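Membrane-bound lytic murein transglycosylase A (Burkholderia pseudomallei, PDB 6QK4) probably cleaves the MurNAc–GlcNAc glycosidic linkage of peptidoglycan as a lytic transglycosylase, forming a 1,6-anhydro bond in the MurNAc residue. Local coordinates at residues L111-R117 with V156-D160; I15-Q19 with Q337-M341; W61-A67 with F82-F87. All coordinates share one frame; numbering follows the deposited sequence.

Contact 1: residues L111-R117 with V156-D160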
loop_
_atom_site.group_PDB
_atom_site.type_symbol
_atom_site.label_atom_id
_atom_site.label_comp_id
_atom_site.label_asym_id
_atom_site.label_seq_id
_atom_site.Cartn_x
_atom_site.Cartn_y
_atom_site.Cartn_z
ATOM N N LEU A 111 5.164 -3.753 12.322
ATOM C CA LEU A 111 5.112 -3.729 13.771
ATOM C C LEU A 111 6.436 -4.229 14.342
ATOM O O LEU A 111 7.279 -4.760 13.637
ATOM C CB LEU A 111 3.954 -4.596 14.302
ATOM C CG LEU A 111 2.570 -4.026 13.918
ATOM C CD1 LEU A 111 2.185 -4.369 12.508
ATOM C CD2 LEU A 111 1.517 -4.630 14.906
ATOM N N HIS A 112 6.624 -4.037 15.645
ATOM C CA HIS A 112 7.812 -4.542 16.317
ATOM C C HIS A 112 7.373 -5.456 17.448
ATOM O O HIS A 112 6.578 -5.053 18.277
ATOM C CB HIS A 112 8.637 -3.388 16.855
ATOM C CG HIS A 112 9.161 -2.519 15.769
ATOM N ND1 HIS A 112 8.531 -1.357 15.375
ATOM C CD2 HIS A 112 10.212 -2.690 14.930
ATOM C CE1 HIS A 112 9.191 -0.837 14.353
ATOM N NE2 HIS A 112 10.204 -1.634 14.057
ATOM N N GLY A 113 7.893 -6.670 17.475
ATOM C CA GLY A 113 7.429 -7.630 18.441
ATOM C C GLY A 113 8.509 -8.596 18.892
ATOM O O GLY A 113 9.705 -8.423 18.601
ATOM N N SER A 114 8.064 -9.610 19.626
ATOM C CA SER A 114 8.901 -10.667 20.162
ATOM C C SER A 114 8.058 -11.931 20.166
ATOM O O SER A 114 6.844 -11.868 20.355
ATOM C CB SER A 114 9.358 -10.353 21.607
ATOM O OG SER A 114 10.131 -11.443 22.139
ATOM N N ARG A 115 8.723 -13.091 20.075
ATOM C CA ARG A 115 8.018 -14.359 20.227
ATOM C C ARG A 115 7.641 -14.660 21.673
ATOM O O ARG A 115 6.792 -15.534 21.922
ATOM C CB ARG A 115 8.868 -15.492 19.640
ATOM C CG ARG A 115 9.218 -15.330 18.141
ATOM C CD ARG A 115 10.007 -16.533 17.597
ATOM N NE ARG A 115 10.183 -16.428 16.146
ATOM C CZ ARG A 115 9.306 -16.877 15.249
ATOM N NH1 ARG A 115 8.194 -17.485 15.631
ATOM N NH2 ARG A 115 9.530 -16.695 13.960
ATOM N N VAL A 116 8.206 -13.952 22.647
ATOM C CA VAL A 116 7.782 -14.144 24.023
ATOM C C VAL A 116 7.355 -12.796 24.579
ATOM O O VAL A 116 7.822 -11.743 24.132
ATOM C CB VAL A 116 8.877 -14.786 24.903
ATOM C CG1 VAL A 116 9.488 -15.962 24.188
ATOM C CG2 VAL A 116 9.932 -13.769 25.271
ATOM N N ARG A 117 6.437 -12.830 25.540
ATOM C CA ARG A 117 6.025 -11.606 26.209
ATOM C C ARG A 117 7.153 -11.097 27.108
ATOM O O ARG A 117 7.646 -11.844 27.956
ATOM C CB ARG A 117 4.757 -11.856 27.001
ATOM C CG ARG A 117 4.338 -10.604 27.762
ATOM C CD ARG A 117 2.993 -10.702 28.434
ATOM N NE ARG A 117 3.117 -11.372 29.727
ATOM C CZ ARG A 117 3.329 -10.762 30.898
ATOM N NH1 ARG A 117 3.431 -9.439 30.964
ATOM N NH2 ARG A 117 3.428 -11.479 32.021
ATOM N N VAL A 156 2.408 -14.010 18.498
ATOM C CA VAL A 156 3.570 -13.154 18.709
ATOM C C VAL A 156 3.099 -11.970 19.550
ATOM O O VAL A 156 1.884 -11.695 19.642
ATOM C CB VAL A 156 4.142 -12.720 17.331
ATOM C CG1 VAL A 156 3.138 -11.830 16.577
ATOM C CG2 VAL A 156 5.457 -12.012 17.466
ATOM N N TRP A 157 4.043 -11.260 20.173
ATOM C CA TRP A 157 3.724 -10.142 21.054
ATOM C C TRP A 157 4.292 -8.831 20.504
ATOM O O TRP A 157 5.489 -8.744 20.249
ATOM C CB TRP A 157 4.270 -10.398 22.465
ATOM C CG TRP A 157 3.722 -11.649 23.066
ATOM C CD1 TRP A 157 4.152 -12.948 22.845
ATOM C CD2 TRP A 157 2.633 -11.731 23.960
ATOM N NE1 TRP A 157 3.380 -13.825 23.576
ATOM C CE2 TRP A 157 2.442 -13.100 24.273
ATOM C CE3 TRP A 157 1.788 -10.773 24.544
ATOM C CZ2 TRP A 157 1.439 -13.528 25.135
ATOM C CZ3 TRP A 157 0.799 -11.201 25.408
ATOM C CH2 TRP A 157 0.631 -12.566 25.698
ATOM N N VAL A 158 3.444 -7.798 20.364
ATOM C CA VAL A 158 3.936 -6.563 19.773
ATOM C C VAL A 158 3.928 -5.409 20.788
ATOM O O VAL A 158 3.519 -5.550 21.948
ATOM C CB VAL A 158 3.151 -6.219 18.468
ATOM C CG1 VAL A 158 3.246 -7.345 17.465
ATOM C CG2 VAL A 158 1.622 -5.909 18.768
ATOM N N ASP A 159 4.397 -4.259 20.294
ATOM C CA ASP A 159 4.847 -3.038 20.948
ATOM C C ASP A 159 3.717 -2.128 21.378
ATOM O O ASP A 159 3.880 -1.313 22.298
ATOM C CB ASP A 159 5.646 -2.237 19.895
ATOM C CG ASP A 159 6.924 -1.812 20.391
ATOM O OD1 ASP A 159 7.199 -2.161 21.555
ATOM O OD2 ASP A 159 7.631 -1.120 19.660
ATOM N N ASP A 160 2.586 -2.209 20.680
ATOM C CA ASP A 160 1.622 -1.138 20.728
ATOM C C ASP A 160 0.243 -1.727 20.438
ATOM O O ASP A 160 0.098 -2.471 19.451
ATOM C CB ASP A 160 1.987 -0.083 19.684
ATOM C CG ASP A 160 1.145 1.149 19.800
ATOM O OD1 ASP A 160 -0.054 1.069 19.496
ATOM O OD2 ASP A 160 1.687 2.184 20.237
HETATM O O HOH W 1 4.200 -2.970 17.233
HETATM O O HOH W 2 6.166 -0.672 16.616
#
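Ser-114 and Trp-157 form a hydrogen-bonded antiparallel pair where strand 111-114 ends against strand 156-158, in the β structure of the MltA-specific insert; strand 123-126 lies on the far side of 154-158 and strand 173-177 beside 101-114. Of its two backbone bonds the firmer is Trp-157 N to Ser-114 O, 2.9 Å at 162°. Gly-113 and Val-158 make the next, non-hydrogen-bonded pair.

Trp-157 carries most of the side-chain contact. Its CG stands beside the backbone N (chi1 -59°), which brings one face of the indole against Arg-117, where the chain has left the strand. Arg-117 CB sits over that face, a CH-pi contact 3.8 Å from the centroid of the six-membered ring, and Arg-117 CD reaches on to Trp-157 CZ3. The arginine chain then bends at chi3 (83°), and its NH1 bonds to Gln-122. Ser-114 O lies at the indole edge, in the ring plane.

On the sheet face of Val-158, Leu-111 CD2 meets Val-158 CG1 and CG2, both at 4.1 Å, with Leu-167 of helix 161-170 beside the leucine. Past the strand, Ser-114 OG donates to Val-116 O over 3.1 Å, in the carbonyl plane and on a lone pair.

Contact 2: residues I15-Q19 with Q337-M341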
loop_
_atom_site.group_PDB
_atom_site.type_symbol
_atom_site.label_atom_id
_atom_site.label_comp_id
_atom_site.label_asym_id
_atom_site.label_seq_id
_atom_site.Cartn_x
_atom_site.Cartn_y
_atom_site.Cartn_z
ATOM N N ILE A 15 -3.678 18.591 -13.224
ATOM C CA ILE A 15 -4.604 17.995 -14.188
ATOM C C ILE A 15 -5.671 19.001 -14.603
ATOM O O ILE A 15 -6.259 19.692 -13.763
ATOM C CB ILE A 15 -5.263 16.749 -13.540
ATOM C CG1 ILE A 15 -4.226 15.646 -13.301
ATOM C CG2 ILE A 15 -6.499 16.222 -14.402
ATOM C CD1 ILE A 15 -4.647 14.644 -12.180
ATOM N N VAL A 16 -5.962 19.045 -15.902
ATOM C CA VAL A 16 -7.139 19.736 -16.418
ATOM C C VAL A 16 -8.251 18.668 -16.529
ATOM O O VAL A 16 -8.134 17.811 -17.416
ATOM C CB VAL A 16 -6.887 20.338 -17.804
ATOM C CG1 VAL A 16 -8.176 20.980 -18.284
ATOM C CG2 VAL A 16 -5.794 21.367 -17.780
ATOM N N PRO A 17 -9.244 18.678 -15.645
ATOM C CA PRO A 17 -10.145 17.518 -15.521
ATOM C C PRO A 17 -11.134 17.424 -16.669
ATOM O O PRO A 17 -11.408 18.392 -17.395
ATOM C CB PRO A 17 -10.885 17.779 -14.192
ATOM C CG PRO A 17 -10.912 19.221 -14.005
ATOM C CD PRO A 17 -9.532 19.695 -14.600
ATOM N N GLY A 18 -11.607 16.208 -16.868
ATOM C CA GLY A 18 -12.672 15.987 -17.828
ATOM C C GLY A 18 -12.238 15.898 -19.265
ATOM O O GLY A 18 -13.082 15.984 -20.153
ATOM N N GLN A 19 -10.949 15.679 -19.534
ATOM C CA GLN A 19 -10.556 15.513 -20.940
ATOM C C GLN A 19 -10.844 14.101 -21.470
ATOM O O GLN A 19 -10.994 13.128 -20.730
ATOM C CB GLN A 19 -9.079 15.835 -21.127
ATOM C CG GLN A 19 -8.787 17.352 -20.750
ATOM C CD GLN A 19 -7.303 17.667 -20.697
ATOM O OE1 GLN A 19 -6.515 16.851 -20.255
ATOM N NE2 GLN A 19 -6.908 18.872 -21.201
ATOM N N GLN A 337 -7.862 10.068 -5.060
ATOM C CA GLN A 337 -7.478 11.239 -5.845
ATOM C C GLN A 337 -7.756 11.008 -7.318
ATOM O O GLN A 337 -7.506 9.915 -7.845
ATOM C CB GLN A 337 -5.948 11.579 -5.694
ATOM C CG GLN A 337 -5.378 11.405 -4.289
ATOM C CD GLN A 337 -6.043 12.344 -3.269
ATOM O OE1 GLN A 337 -6.647 11.907 -2.242
ATOM N NE2 GLN A 337 -5.987 13.656 -3.562
ATOM N N ASN A 338 -8.182 12.091 -7.995
ATOM C CA ASN A 338 -8.236 11.999 -9.457
ATOM C C ASN A 338 -6.826 11.836 -10.009
ATOM O O ASN A 338 -5.850 12.369 -9.449
ATOM C CB ASN A 338 -8.818 13.258 -10.068
ATOM C CG ASN A 338 -9.071 13.118 -11.554
ATOM O OD1 ASN A 338 -9.636 12.100 -12.019
ATOM N ND2 ASN A 338 -8.618 14.158 -12.332
ATOM N N GLY A 339 -6.746 11.093 -11.128
ATOM C CA GLY A 339 -5.461 10.803 -11.759
ATOM C C GLY A 339 -5.514 10.635 -13.267
ATOM O O GLY A 339 -6.573 10.421 -13.865
ATOM N N ARG A 340 -4.328 10.744 -13.864
ATOM C CA ARG A 340 -4.086 10.516 -15.304
ATOM C C ARG A 340 -2.899 9.559 -15.489
ATOM O O ARG A 340 -1.923 9.566 -14.710
ATOM C CB ARG A 340 -3.761 11.823 -16.022
ATOM C CG ARG A 340 -4.930 12.789 -16.059
ATOM C CD ARG A 340 -6.069 12.255 -16.936
ATOM N NE ARG A 340 -7.222 13.192 -16.926
ATOM C CZ ARG A 340 -7.364 14.283 -17.712
ATOM N NH1 ARG A 340 -6.399 14.653 -18.577
ATOM N NH2 ARG A 340 -8.479 15.047 -17.543
ATOM N N MET A 341 -2.946 8.768 -16.550
ATOM C CA MET A 341 -1.906 7.754 -16.795
ATOM C C MET A 341 -1.397 7.804 -18.222
ATOM O O MET A 341 -2.169 8.050 -19.156
ATOM C CB MET A 341 -2.433 6.307 -16.569
ATOM C CG MET A 341 -2.622 6.054 -15.134
ATOM S SD MET A 341 -3.308 4.322 -15.107
ATOM C CE MET A 341 -3.368 4.126 -13.335
#
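Arg-340 reaches from strand 336-346, in the 3D domain, to the irregular segment 15-19 near the N-terminus, and it has the largest share of the buried surface. The two backbones stay apart, with the CA atoms of Ile-15 and Arg-340 7.6 Å from each other, so the strand's side chains bridge the gap, meeting both side chains and backbone of 15-19.

The tight part is centred on Ile-15 and Arg-340. Ile-15 CG2 lies over one face of the guanidinium, 3.8 Å above its plane and offset toward the rim, while Ile-15 CD1 comes within 3.9 Å of Gly-339 CA. Asn-338 ND2 meets Ile-15 CG2 at 3.6 Å. Arg-340 CG, beside the backbone N (chi1 -66°), rests near Ile-15 CG1, and a bend at chi2 redirects the chain beyond it toward the loop.

There NH1 of Arg-340 donates to Gln-19 OE1 across 2.8 Å, nearly straight at 172°. The acceptor lies in the guanidinium plane, and the donor falls in the amide's carbonyl plane, on a lone pair. NH2 of Arg-340 also reaches Val-16 O at 2.8 Å, but the N-H...O angle of 122° marks this as a weak bond.

The outer side is much looser. The Val-16 side chain points away from the strand, and Pro-17 and Gly-18 are exposed and add little buried surface.

Asp-100 ties the parts together: its OD1 forms a salt bridge with Arg-340 NE and accepts from Asn-338 ND2, and its OD2 accepts from Gly-18 N. The arginine charge is thus probably balanced by this carboxylate, and the bonds to Gln-19 and, weakly, Val-16 use N-H groups of NH1 and NH2 to tie an otherwise irregular segment to the strand.

Contact 3: residues W61-A67 with F82-F87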
loop_
_atom_site.group_PDB
_atom_site.type_symbol
_atom_site.label_atom_id
_atom_site.label_comp_id
_atom_site.label_asym_id
_atom_site.label_seq_id
_atom_site.Cartn_x
_atom_site.Cartn_y
_atom_site.Cartn_z
ATOM N N TRP A 61 11.723 -6.705 -24.264
ATOM C CA TRP A 61 12.382 -6.102 -23.102
ATOM C C TRP A 61 13.877 -6.367 -23.034
ATOM O O TRP A 61 14.573 -5.727 -22.250
ATOM C CB TRP A 61 11.698 -6.609 -21.813
ATOM C CG TRP A 61 10.406 -5.886 -21.545
ATOM C CD1 TRP A 61 9.181 -6.094 -22.161
ATOM C CD2 TRP A 61 10.241 -4.770 -20.674
ATOM N NE1 TRP A 61 8.225 -5.196 -21.626
ATOM C CE2 TRP A 61 8.873 -4.368 -20.738
ATOM C CE3 TRP A 61 11.117 -4.084 -19.796
ATOM C CZ2 TRP A 61 8.354 -3.313 -19.946
ATOM C CZ3 TRP A 61 10.600 -3.045 -19.021
ATOM C CH2 TRP A 61 9.221 -2.688 -19.108
ATOM N N GLN A 62 14.430 -7.241 -23.889
ATOM C CA GLN A 62 15.817 -7.636 -23.667
ATOM C C GLN A 62 16.756 -6.442 -23.734
ATOM O O GLN A 62 17.648 -6.305 -22.889
ATOM C CB GLN A 62 16.226 -8.706 -24.721
ATOM C CG GLN A 62 15.635 -10.048 -24.487
ATOM C CD GLN A 62 15.989 -11.048 -25.635
ATOM O OE1 GLN A 62 16.880 -10.770 -26.467
ATOM N NE2 GLN A 62 15.297 -12.201 -25.667
ATOM N N ARG A 63 16.630 -5.600 -24.767
ATOM C CA ARG A 63 17.564 -4.494 -24.891
ATOM C C ARG A 63 17.396 -3.493 -23.763
ATOM O O ARG A 63 18.387 -2.971 -23.245
ATOM C CB ARG A 63 17.383 -3.752 -26.212
ATOM C CG ARG A 63 17.917 -4.515 -27.415
ATOM C CD ARG A 63 17.478 -3.741 -28.666
ATOM N NE ARG A 63 17.926 -2.339 -28.654
ATOM C CZ ARG A 63 17.120 -1.271 -28.584
ATOM N NH1 ARG A 63 15.792 -1.413 -28.507
ATOM N NH2 ARG A 63 17.648 -0.049 -28.579
ATOM N N ALA A 64 16.156 -3.118 -23.459
ATOM C CA ALA A 64 15.943 -2.140 -22.392
ATOM C C ALA A 64 16.483 -2.642 -21.058
ATOM O O ALA A 64 17.075 -1.860 -20.288
ATOM C CB ALA A 64 14.449 -1.797 -22.254
ATOM N N CYS A 65 16.220 -3.920 -20.733
ATOM C CA CYS A 65 16.691 -4.492 -19.479
ATOM C C CYS A 65 18.214 -4.572 -19.437
ATOM O O CYS A 65 18.827 -4.274 -18.402
ATOM C CB CYS A 65 16.067 -5.853 -19.248
ATOM S SG CYS A 65 14.391 -5.590 -18.559
ATOM N N ALA A 66 18.851 -4.917 -20.561
ATOM C CA ALA A 66 20.317 -4.888 -20.587
ATOM C C ALA A 66 20.860 -3.486 -20.275
ATOM O O ALA A 66 21.797 -3.337 -19.476
ATOM C CB ALA A 66 20.838 -5.421 -21.937
ATOM N N ALA A 67 20.285 -2.445 -20.884
ATOM C CA ALA A 67 20.729 -1.083 -20.606
ATOM C C ALA A 67 20.401 -0.693 -19.183
ATOM O O ALA A 67 21.170 0.023 -18.534
ATOM C CB ALA A 67 20.082 -0.110 -21.585
ATOM N N PHE A 82 17.563 7.364 -20.262
ATOM C CA PHE A 82 17.211 5.992 -20.557
ATOM C C PHE A 82 15.724 5.854 -20.863
ATOM O O PHE A 82 15.345 5.149 -21.788
ATOM C CB PHE A 82 17.606 5.103 -19.356
ATOM C CG PHE A 82 16.975 3.760 -19.370
ATOM C CD1 PHE A 82 17.557 2.763 -20.090
ATOM C CD2 PHE A 82 15.826 3.481 -18.620
ATOM C CE1 PHE A 82 17.051 1.483 -20.149
ATOM C CE2 PHE A 82 15.287 2.187 -18.674
ATOM C CZ PHE A 82 15.906 1.167 -19.423
ATOM N N PHE A 83 14.849 6.361 -19.978
ATOM C CA PHE A 83 13.422 6.141 -20.217
ATOM C C PHE A 83 12.987 6.816 -21.533
ATOM O O PHE A 83 12.183 6.262 -22.286
ATOM C CB PHE A 83 12.610 6.668 -19.017
ATOM C CG PHE A 83 12.711 5.796 -17.820
ATOM C CD1 PHE A 83 12.143 4.526 -17.866
ATOM C CD2 PHE A 83 13.334 6.210 -16.658
ATOM C CE1 PHE A 83 12.183 3.661 -16.729
ATOM C CE2 PHE A 83 13.373 5.359 -15.521
ATOM C CZ PHE A 83 12.809 4.102 -15.581
ATOM N N GLU A 84 13.566 7.987 -21.831
ATOM C CA GLU A 84 13.178 8.747 -23.027
ATOM C C GLU A 84 13.661 8.046 -24.280
ATOM O O GLU A 84 13.018 8.129 -25.327
ATOM C CB GLU A 84 13.729 10.181 -22.949
ATOM C CG GLU A 84 13.002 11.065 -21.894
ATOM C CD GLU A 84 13.545 12.439 -21.871
ATOM O OE1 GLU A 84 14.457 12.699 -22.719
ATOM O OE2 GLU A 84 13.155 13.263 -21.041
ATOM N N THR A 85 14.751 7.279 -24.170
ATOM C CA THR A 85 15.407 6.604 -25.279
ATOM C C THR A 85 14.827 5.220 -25.542
ATOM O O THR A 85 14.712 4.810 -26.703
ATOM C CB THR A 85 16.923 6.472 -24.978
ATOM O OG1 THR A 85 17.525 7.767 -24.910
ATOM C CG2 THR A 85 17.669 5.621 -26.010
ATOM N N TYR A 86 14.481 4.458 -24.486
ATOM C CA TYR A 86 14.089 3.073 -24.673
ATOM C C TYR A 86 12.587 2.850 -24.684
ATOM O O TYR A 86 12.156 1.740 -25.025
ATOM C CB TYR A 86 14.748 2.191 -23.605
ATOM C CG TYR A 86 16.198 1.945 -23.944
ATOM C CD1 TYR A 86 17.193 2.841 -23.551
ATOM C CD2 TYR A 86 16.573 0.793 -24.638
ATOM C CE1 TYR A 86 18.577 2.596 -23.885
ATOM C CE2 TYR A 86 17.917 0.562 -24.967
ATOM C CZ TYR A 86 18.896 1.476 -24.578
ATOM O OH TYR A 86 20.237 1.265 -24.882
ATOM N N PHE A 87 11.781 3.875 -24.338
ATOM C CA PHE A 87 10.346 3.673 -24.215
ATOM C C PHE A 87 9.613 4.794 -24.901
ATOM O O PHE A 87 10.116 5.920 -25.001
ATOM C CB PHE A 87 9.871 3.648 -22.692
ATOM C CG PHE A 87 10.398 2.463 -21.931
ATOM C CD1 PHE A 87 11.663 2.505 -21.363
ATOM C CD2 PHE A 87 9.615 1.332 -21.798
ATOM C CE1 PHE A 87 12.217 1.357 -20.692
ATOM C CE2 PHE A 87 10.112 0.160 -21.144
ATOM C CZ PHE A 87 11.448 0.200 -20.550
#
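Trp-61 and Phe-87 form an aromatic pair flanking a nearly antiparallel helical hairpin, Trp-61 at the start of helix 62-67 and Phe-87 just past the end of helix 82-86; the two axes run at 162° and 10.9 Å apart. The edge of Phe-87 points at the face of the indole's six-membered ring in an offset edge-to-face stack, with centroids 5.4 Å apart and planes at 61°. Trp-61 CH2 and Phe-87 CE2 approach to 3.6 Å.

Alanine methyls pack against aromatic rings between the two helices. Ala-64 CB meets Phe-87 CZ at 4.0 Å and lies close to Tyr-86 CD2. One turn on, Ala-67 CB touches Tyr-86 CZ and, near its ring plane, the edge of Phe-82 at CE1. With CG opposite the backbone N, Phe-82 directs that edge to Ala-64 O as well, at 3.3 Å from CE1.

A polar group joins in: Tyr-86 CE2 lies over one face of the Arg-63 guanidinium, 3.7 Å from NH2, with the two planes 29° apart. The Cys-65–Cys-52 disulfide separately links helix 62-68 to helix 44-55.

Apart from this guanidinium the side-chain contacts are mainly apolar or aromatic, so cohesion rests on apolar burial and ring packing, without hydrogen bonding between the segments.

Overall arrangement
Contact 2 closes the longest loop of the three, joining 15-19 to 337-341, and both other contacts are nested inside it: contact 3 closes first, then contact 1 opens. Contact 1 lies in the MltA-specific insert, on the opposite side of the chain's centre from the other two; its centre is 43 Å from contact 2 and 45 Å from contact 3. Contacts 2 and 3 are nearer neighbours, with centres 28 Å apart and nearest atoms about 13 Å apart. Strands 101-114 and 336-346 pair antiparallel and connect contacts 1 and 2, while strand 336-346 also touches Trp-61 and Phe-87 of contact 3. This late strand therefore ties N-terminal parts to the 3D domain.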